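Local atomic coordinates of EDD domain protein, DegV family (PDB entry 3JR7), a protein that is of unknown cellular function but, as a member of the DegV family, probably binds a lipid such as a fatty acid. Residues A[28-33]-A[279-285]; A[130-134]-A[160-164]; A[244-249]-A[271-275]. All blocks are in the same frame, centred on the assembly; numbering follows the deposited sequence.

Contact 1 (A[28-33]-A[279-285]); sequences SCGEFT and VDTSGIS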
loop_
_atom_site.group_PDB
_atom_site.type_symbol
_atom_site.label_atom_id
_atom_site.label_comp_id
_atom_site.label_asym_id
_atom_site.label_seq_id
_atom_site.Cartn_x
_atom_site.Cartn_y
_atom_site.Cartn_z
ATOM N N SER A 28 -6.754 -2.113 4.866
ATOM C CA SER A 28 -7.578 -1.738 3.698
ATOM C C SER A 28 -6.816 -0.803 2.739
ATOM O O SER A 28 -7.195 -0.619 1.616
ATOM C CB SER A 28 -8.876 -1.101 4.157
ATOM O OG SER A 28 -8.625 0.094 4.827
ATOM N N CYS A 29 -5.704 -0.253 3.188
ATOM C CA CYS A 29 -4.878 0.569 2.297
ATOM C C CYS A 29 -4.394 -0.244 1.106
ATOM O O CYS A 29 -4.346 0.255 -0.030
ATOM C CB CYS A 29 -3.714 1.211 3.057
ATOM S SG CYS A 29 -2.820 2.382 2.029
ATOM N N GLY A 30 -4.094 -1.511 1.345
ATOM C CA GLY A 30 -3.568 -2.367 0.315
ATOM C C GLY A 30 -4.647 -2.812 -0.632
ATOM O O GLY A 30 -5.536 -3.563 -0.205
ATOM N N GLU A 31 -4.557 -2.410 -1.910
ATOM C CA GLU A 31 -5.620 -2.719 -2.872
ATOM C C GLU A 31 -5.646 -4.200 -3.217
ATOM O O GLU A 31 -4.620 -4.812 -3.212
ATOM C CB GLU A 31 -5.441 -1.912 -4.186
ATOM C CG GLU A 31 -5.635 -0.417 -4.109
ATOM C CD GLU A 31 -4.520 0.331 -3.411
ATOM O OE1 GLU A 31 -3.380 -0.214 -3.290
ATOM O OE2 GLU A 31 -4.788 1.483 -3.006
ATOM N N PHE A 32 -6.818 -4.780 -3.504
ATOM C CA PHE A 32 -6.912 -6.135 -4.103
ATOM C C PHE A 32 -7.270 -6.041 -5.564
ATOM O O PHE A 32 -8.161 -5.281 -5.916
ATOM C CB PHE A 32 -7.996 -7.014 -3.452
ATOM C CG PHE A 32 -7.693 -7.447 -2.029
ATOM C CD1 PHE A 32 -6.447 -7.227 -1.438
ATOM C CD2 PHE A 32 -8.679 -8.074 -1.286
ATOM C CE1 PHE A 32 -6.214 -7.619 -0.126
ATOM C CE2 PHE A 32 -8.454 -8.479 -0.020
ATOM C CZ PHE A 32 -7.203 -8.240 0.588
ATOM N N THR A 33 -6.615 -6.832 -6.401
ATOM C CA THR A 33 -7.032 -6.996 -7.775
ATOM C C THR A 33 -8.293 -7.864 -7.825
ATOM O O THR A 33 -8.628 -8.521 -6.843
ATOM C CB THR A 33 -5.961 -7.686 -8.614
ATOM O OG1 THR A 33 -5.652 -8.971 -8.042
ATOM C CG2 THR A 33 -4.722 -6.831 -8.701
ATOM N N VAL A 279 -4.228 -0.673 -10.673
ATOM C CA VAL A 279 -5.434 -0.694 -9.829
ATOM C C VAL A 279 -5.859 0.687 -9.428
ATOM O O VAL A 279 -5.033 1.613 -9.370
ATOM C CB VAL A 279 -5.257 -1.467 -8.505
ATOM C CG1 VAL A 279 -5.196 -2.872 -8.779
ATOM C CG2 VAL A 279 -4.004 -0.946 -7.695
ATOM N N ASP A 280 -7.148 0.806 -9.116
ATOM C CA ASP A 280 -7.709 2.000 -8.526
ATOM C C ASP A 280 -7.319 2.046 -7.082
ATOM O O ASP A 280 -7.307 1.017 -6.406
ATOM C CB ASP A 280 -9.234 2.025 -8.622
ATOM C CG ASP A 280 -9.709 2.140 -10.066
ATOM O OD1 ASP A 280 -9.598 3.232 -10.615
ATOM O OD2 ASP A 280 -10.093 1.119 -10.648
ATOM N N THR A 281 -7.020 3.236 -6.608
ATOM C CA THR A 281 -6.637 3.402 -5.209
ATOM C C THR A 281 -7.775 3.026 -4.219
ATOM O O THR A 281 -8.960 3.306 -4.446
ATOM C CB THR A 281 -6.215 4.823 -4.908
ATOM O OG1 THR A 281 -7.147 5.733 -5.490
ATOM C CG2 THR A 281 -4.815 5.121 -5.437
ATOM N N SER A 282 -7.390 2.411 -3.112
ATOM C CA SER A 282 -8.309 2.096 -1.994
ATOM C C SER A 282 -8.768 3.395 -1.320
ATOM O O SER A 282 -8.290 4.472 -1.650
ATOM C CB SER A 282 -7.559 1.276 -0.950
ATOM O OG SER A 282 -6.574 2.128 -0.299
ATOM N N GLY A 283 -9.686 3.300 -0.362
ATOM C CA GLY A 283 -10.129 4.469 0.407
ATOM C C GLY A 283 -8.981 5.214 1.064
ATOM O O GLY A 283 -8.845 6.444 0.922
ATOM N N ILE A 284 -8.138 4.490 1.822
ATOM C CA ILE A 284 -7.012 5.188 2.479
ATOM C C ILE A 284 -6.029 5.757 1.437
ATOM O O ILE A 284 -5.569 6.887 1.569
ATOM C CB ILE A 284 -6.299 4.253 3.452
ATOM C CG1 ILE A 284 -7.262 3.888 4.598
ATOM C CG2 ILE A 284 -5.011 4.896 3.997
ATOM C CD1 ILE A 284 -7.652 5.063 5.511
ATOM N N SER A 285 -5.755 4.994 0.392
ATOM C CA SER A 285 -4.877 5.450 -0.668
ATOM C C SER A 285 -5.428 6.717 -1.347
ATOM O O SER A 285 -4.689 7.664 -1.618
ATOM C CB SER A 285 -4.636 4.322 -1.678
ATOM O OG SER A 285 -3.835 3.244 -1.119
#

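Contact 2 (A[130-134]-A[160-164]); sequences QIHVF and FEEVV. With PO4 (phosphate ion), chain D.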
loop_
_atom_site.group_PDB
_atom_site.type_symbol
_atom_site.label_atom_id
_atom_site.label_comp_id
_atom_site.label_asym_id
_atom_site.label_seq_id
_atom_site.Cartn_x
_atom_site.Cartn_y
_atom_site.Cartn_z
ATOM N N GLN A 130 0.511 -19.840 14.388
ATOM C CA GLN A 130 1.469 -19.287 13.463
ATOM C C GLN A 130 0.846 -18.043 12.853
ATOM O O GLN A 130 0.068 -18.125 11.913
ATOM C CB GLN A 130 1.859 -20.314 12.394
ATOM C CG GLN A 130 2.816 -21.435 12.923
ATOM C CD GLN A 130 2.850 -22.653 11.990
ATOM O OE1 GLN A 130 1.829 -23.130 11.556
ATOM N NE2 GLN A 130 4.024 -23.121 11.674
ATOM N N ILE A 131 1.204 -16.894 13.421
ATOM C CA ILE A 131 0.782 -15.593 12.959
ATOM C C ILE A 131 2.023 -14.708 12.785
ATOM O O ILE A 131 2.836 -14.559 13.706
ATOM C CB ILE A 131 -0.122 -14.903 13.985
ATOM C CG1 ILE A 131 -1.336 -15.776 14.314
ATOM C CG2 ILE A 131 -0.592 -13.532 13.442
ATOM C CD1 ILE A 131 -2.083 -15.338 15.590
ATOM N N HIS A 132 2.175 -14.127 11.610
ATOM C CA HIS A 132 3.271 -13.206 11.357
ATOM C C HIS A 132 2.753 -11.925 10.758
ATOM O O HIS A 132 2.008 -11.943 9.766
ATOM C CB HIS A 132 4.352 -13.809 10.445
ATOM C CG HIS A 132 5.537 -12.914 10.301
ATOM N ND1 HIS A 132 6.549 -12.884 11.230
ATOM C CD2 HIS A 132 5.800 -11.911 9.424
ATOM C CE1 HIS A 132 7.426 -11.951 10.887
ATOM N NE2 HIS A 132 6.990 -11.345 9.797
ATOM N N VAL A 133 3.155 -10.797 11.352
ATOM C CA VAL A 133 2.791 -9.477 10.865
ATOM C C VAL A 133 3.988 -8.879 10.036
ATOM O O VAL A 133 5.093 -8.699 10.584
ATOM C CB VAL A 133 2.438 -8.531 12.014
ATOM C CG1 VAL A 133 2.034 -7.174 11.456
ATOM C CG2 VAL A 133 1.287 -9.115 12.864
ATOM N N PHE A 134 3.762 -8.597 8.750
ATOM C CA PHE A 134 4.768 -7.975 7.881
ATOM C C PHE A 134 4.531 -6.443 7.887
ATOM O O PHE A 134 3.463 -5.952 7.539
ATOM C CB PHE A 134 4.683 -8.487 6.441
ATOM C CG PHE A 134 4.939 -9.943 6.268
ATOM C CD1 PHE A 134 6.235 -10.438 6.251
ATOM C CD2 PHE A 134 3.887 -10.818 6.066
ATOM C CE1 PHE A 134 6.474 -11.808 6.099
ATOM C CE2 PHE A 134 4.102 -12.164 5.903
ATOM C CZ PHE A 134 5.389 -12.672 5.919
ATOM N N PHE A 160 5.921 -22.363 6.842
ATOM C CA PHE A 160 5.585 -21.034 7.429
ATOM C C PHE A 160 6.815 -20.123 7.586
ATOM O O PHE A 160 6.827 -18.989 7.086
ATOM C CB PHE A 160 4.864 -21.223 8.753
ATOM C CG PHE A 160 4.480 -19.917 9.465
ATOM C CD1 PHE A 160 3.463 -19.116 8.987
ATOM C CD2 PHE A 160 5.119 -19.538 10.621
ATOM C CE1 PHE A 160 3.113 -17.943 9.632
ATOM C CE2 PHE A 160 4.784 -18.362 11.288
ATOM C CZ PHE A 160 3.767 -17.548 10.776
ATOM N N GLU A 161 7.860 -20.611 8.248
ATOM C CA GLU A 161 9.050 -19.778 8.444
ATOM C C GLU A 161 9.768 -19.450 7.151
ATOM O O GLU A 161 10.336 -18.379 7.067
ATOM C CB GLU A 161 10.010 -20.378 9.448
ATOM C CG GLU A 161 9.343 -20.557 10.812
ATOM C CD GLU A 161 9.388 -19.285 11.633
ATOM O OE1 GLU A 161 10.448 -18.575 11.696
ATOM O OE2 GLU A 161 8.355 -18.997 12.261
ATOM N N GLU A 162 9.748 -20.349 6.169
ATOM C CA GLU A 162 10.302 -20.040 4.848
ATOM C C GLU A 162 9.535 -18.919 4.124
ATOM O O GLU A 162 10.141 -18.027 3.510
ATOM C CB GLU A 162 10.407 -21.266 3.941
ATOM C CG GLU A 162 11.574 -22.212 4.299
ATOM C CD GLU A 162 11.442 -23.619 3.718
ATOM O OE1 GLU A 162 10.352 -23.948 3.217
ATOM O OE2 GLU A 162 12.431 -24.411 3.784
ATOM N N VAL A 163 8.221 -18.949 4.221
ATOM C CA VAL A 163 7.414 -17.881 3.651
ATOM C C VAL A 163 7.792 -16.563 4.352
ATOM O O VAL A 163 8.009 -15.538 3.687
ATOM C CB VAL A 163 5.900 -18.142 3.803
ATOM C CG1 VAL A 163 5.068 -16.892 3.319
ATOM C CG2 VAL A 163 5.443 -19.456 3.090
ATOM N N VAL A 164 7.875 -16.570 5.674
ATOM C CA VAL A 164 8.254 -15.336 6.432
ATOM C C VAL A 164 9.614 -14.796 5.953
ATOM O O VAL A 164 9.755 -13.585 5.615
ATOM C CB VAL A 164 8.252 -15.582 7.965
ATOM C CG1 VAL A 164 8.884 -14.429 8.716
ATOM C CG2 VAL A 164 6.791 -15.808 8.472
HETATM P P PO4 D . 4.868 -25.349 8.892
HETATM O O1 PO4 D . 3.399 -25.184 9.336
HETATM O O2 PO4 D . 5.074 -24.530 7.651
HETATM O O3 PO4 D . 5.803 -24.808 9.934
HETATM O O4 PO4 D . 5.289 -26.794 8.676
#

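Contact 3 (A[244-249]-A[271-275]); sequences AGDKIL and FAVKS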
loop_
_atom_site.group_PDB
_atom_site.type_symbol
_atom_site.label_atom_id
_atom_site.label_comp_id
_atom_site.label_asym_id
_atom_site.label_seq_id
_atom_site.Cartn_x
_atom_site.Cartn_y
_atom_site.Cartn_z
ATOM N N ALA A 244 14.692 -7.157 -12.392
ATOM C CA ALA A 244 13.295 -6.768 -12.693
ATOM C C ALA A 244 12.513 -7.900 -13.345
ATOM O O ALA A 244 11.289 -7.969 -13.216
ATOM C CB ALA A 244 13.258 -5.515 -13.573
ATOM N N GLY A 245 13.208 -8.781 -14.043
ATOM C CA GLY A 245 12.593 -9.933 -14.658
ATOM C C GLY A 245 11.966 -10.875 -13.640
ATOM O O GLY A 245 11.072 -11.633 -13.972
ATOM N N ASP A 246 12.417 -10.823 -12.394
ATOM C CA ASP A 246 11.837 -11.647 -11.336
ATOM C C ASP A 246 10.634 -10.969 -10.673
ATOM O O ASP A 246 10.037 -11.550 -9.739
ATOM C CB ASP A 246 12.877 -11.931 -10.236
ATOM C CG ASP A 246 14.109 -12.668 -10.748
ATOM O OD1 ASP A 246 13.965 -13.453 -11.725
ATOM O OD2 ASP A 246 15.223 -12.452 -10.173
ATOM N N LYS A 247 10.268 -9.761 -11.112
ATOM C CA LYS A 247 9.381 -8.959 -10.302
ATOM C C LYS A 247 8.110 -8.540 -11.022
ATOM O O LYS A 247 8.077 -8.425 -12.244
ATOM C CB LYS A 247 10.138 -7.728 -9.760
ATOM C CG LYS A 247 11.396 -8.176 -9.062
ATOM C CD LYS A 247 12.152 -7.105 -8.404
ATOM C CE LYS A 247 13.243 -7.735 -7.513
ATOM N NZ LYS A 247 14.135 -6.688 -6.946
ATOM N N ILE A 248 7.068 -8.326 -10.228
ATOM C CA ILE A 248 5.815 -7.812 -10.715
ATOM C C ILE A 248 5.821 -6.316 -10.380
ATOM O O ILE A 248 6.211 -5.907 -9.277
ATOM C CB ILE A 248 4.628 -8.541 -10.056
ATOM C CG1 ILE A 248 4.704 -10.051 -10.359
ATOM C CG2 ILE A 248 3.315 -7.932 -10.492
ATOM C CD1 ILE A 248 3.447 -10.877 -9.881
ATOM N N LEU A 249 5.438 -5.488 -11.349
ATOM C CA LEU A 249 5.350 -4.072 -11.120
ATOM C C LEU A 249 3.884 -3.692 -10.937
ATOM O O LEU A 249 3.017 -4.147 -11.662
ATOM C CB LEU A 249 5.994 -3.298 -12.276
ATOM C CG LEU A 249 6.001 -1.790 -12.042
ATOM C CD1 LEU A 249 7.392 -1.172 -12.382
ATOM C CD2 LEU A 249 4.866 -1.187 -12.835
ATOM N N PHE A 271 12.850 -0.950 -18.538
ATOM C CA PHE A 271 13.218 -2.293 -18.047
ATOM C C PHE A 271 12.081 -3.282 -18.237
ATOM O O PHE A 271 10.907 -2.912 -18.323
ATOM C CB PHE A 271 13.642 -2.285 -16.565
ATOM C CG PHE A 271 12.622 -1.658 -15.621
ATOM C CD1 PHE A 271 11.630 -2.439 -15.016
ATOM C CD2 PHE A 271 12.676 -0.313 -15.338
ATOM C CE1 PHE A 271 10.703 -1.885 -14.126
ATOM C CE2 PHE A 271 11.769 0.274 -14.453
ATOM C CZ PHE A 271 10.759 -0.505 -13.867
ATOM N N ALA A 272 12.437 -4.560 -18.254
ATOM C CA ALA A 272 11.467 -5.626 -18.478
ATOM C C ALA A 272 11.089 -6.239 -17.125
ATOM O O ALA A 272 11.951 -6.606 -16.340
ATOM C CB ALA A 272 12.099 -6.719 -19.429
ATOM N N VAL A 273 9.809 -6.401 -16.864
ATOM C CA VAL A 273 9.348 -7.022 -15.622
ATOM C C VAL A 273 8.655 -8.306 -15.940
ATOM O O VAL A 273 8.365 -8.546 -17.078
ATOM C CB VAL A 273 8.334 -6.135 -14.894
ATOM C CG1 VAL A 273 9.030 -4.953 -14.282
ATOM C CG2 VAL A 273 7.205 -5.749 -15.846
ATOM N N LYS A 274 8.349 -9.114 -14.929
ATOM C CA LYS A 274 7.688 -10.370 -15.161
ATOM C C LYS A 274 6.312 -10.077 -15.679
ATOM O O LYS A 274 5.849 -10.714 -16.622
ATOM C CB LYS A 274 7.600 -11.154 -13.856
ATOM C CG LYS A 274 6.958 -12.555 -14.030
ATOM C CD LYS A 274 6.406 -13.093 -12.685
ATOM C CE LYS A 274 7.509 -13.517 -11.749
ATOM N NZ LYS A 274 7.082 -13.373 -10.299
ATOM N N SER A 275 5.655 -9.111 -15.037
ATOM C CA SER A 275 4.343 -8.655 -15.410
ATOM C C SER A 275 4.056 -7.380 -14.633
ATOM O O SER A 275 4.803 -7.003 -13.708
ATOM C CB SER A 275 3.263 -9.712 -15.079
ATOM O OG SER A 275 3.195 -9.969 -13.682
HETATM O O HOH W 1 9.279 -14.080 -8.095
#

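Contact 1 (A[28-33]-A[279-285])
Glu31 lays its methylenes along the end of strand 275-280, with CB 3.9 Å from Val279 CG2, and turns its carboxylate onto the start of helix 283-289. The motif is an N-capped helix whose first turn also receives a carboxylate from the other half of the two-part DegV fold, the half that carries the loop between strand 22-27 and helix 34-39. A bend at chi2 (73°) carries the group from the strand to the helix. Glu31 OE2 takes two donors: Ser282 N, 2.8 Å away and nearly straight at 172°, meets the anti lone pair of OE2, whereas Ser285 OG, also 2.8 Å away, approaches from the syn side, 16° out of the carboxylate plane. Glu31 OE1 is bonded to Ser140 OG; both oxygens are therefore bonded, which probably restrains the carboxylate's rotation. Its place at a helix N-terminus probably favours the charged form. Ser282 is the N-cap: its OG accepts from Ser285 N at 3.1 Å and donates to Cys29 O at 2.9 Å, the latter bond well tilted from the carbonyl plane. One hydroxyl thus caps the helix and ties it to the 28-33 loop. Asp58 adds a further link through Ser28 OG and Ile284 N. Ile284 reaches the pocket occupied by a polyether, probably from the crystallisation liquor, and Ser285 belongs to that pocket, so the junction borders a site consistent with lipid binding. Beside it, Ile284 CG2 rests 3.9 Å from Cys29 SG.

Contact 2 (A[130-134]-A[160-164])
Strand-to-helix packing joins strand 130-135, which pairs with strand 98-103 in the sheet of the N-terminal half, to the first turn of helix 160-173. The two short segments run parallel, 2° apart, with their axes 10.1 Å from each other. Phe160 fills the gap with CG anti to the backbone N (chi1 179°), sending its ring across to the strand. Gln130 CB sits over the centre of that ring, 3.6 Å from the centroid, a CH-pi contact, and Val164 CG2 lies toward the rim of the other face. Val164 CG1 makes a second CH-pi contact over the His132 ring, 3.7 Å from its centroid. His132 in turn sets CD2 over the face of Phe134, whose ring edge meets Val164 O 3.8 Å from CE1. A phosphate, probably from the crystallisation liquor, bridges the N-terminal ends of the two segments: Gln130 NE2 donates to its O1 at 3.2 Å, while the approach of Phe160 N to its O2 is suspiciously short. Between 130-134 and 160-164 themselves no hydrogen bond forms; aliphatic groups on ring faces make up this part of the interface, and the polar link comes one turn later, between His132 NE2 and Glu168 OE2 of the same helix.

Contact 3 (A[244-249]-A[271-275])
Leu249 CD1 meets the edge of the Phe271 ring 3.7 Å from CZ, the two side chains crossing at about a right angle. Ala244 CB lies 3.8 Å from Phe271 CD1 and flanks the same ring. Between these residues Val273 CG1 approaches Leu249 CB at 4.0 Å, near the plane of the ring. With CG between the backbone N and the carbonyl carbon (chi1 54°), the Phe271 ring is turned onto Ala244 and Leu249, and Val237 and Ala238 of helix 226-240 also touch it. This apolar patch closes one end of a beta-alpha-beta crossover: strand 248-253 leads through helix 257-270 to strand 275-280, its parallel neighbour and the outermost strand on this side of the C-terminal sheet. Backbone bonds join the two strand entrances. Leu249 N donates to Ser275 O at 2.9 Å, and that oxygen also receives a CA-H contact from Ile248. Lys274 N donates to Lys247 O at 2.8 Å. The 3-10 turn 244-246 brings Ala244 O within 3.2 Å of Val273 CA, a further CA-H...O contact. Ser275 OG packs against CG1 and CG2 of Ile248. Farther out, Lys247 sends its ammonium to Val242 O, and Lys274 runs along the turn, where its CB passes close to Gly245 O. A bend at chi3 (-73°) then directs Lys274 NZ toward the main-chain O of Asp246. There a water accepts from Lys274 NZ at 3.2 Å and donates to Asp246 O at 3.1 Å.

In the fold
Contact 1 is buried and joins the two halves of the fold; it is built on a carboxylate whose OE2 takes two donors and a serine hydroxyl that both accepts and donates. Contact 2, partly buried and about 19 Å from the chain centre, stays within the N-terminal half and relies on rings and aliphatic groups. Contact 3 is a surface contact in the C-terminal half, mixing a small apolar patch with main-chain bonds and a water bridge. Contacts 1 and 3 share strand 275-280, which contact 3 receives at its start and contact 1 uses at its end, with centres about 21 Å apart. Contact 2 touches neither, its nearest atoms about 11 Å from contact 1 and 14 Å from contact 3.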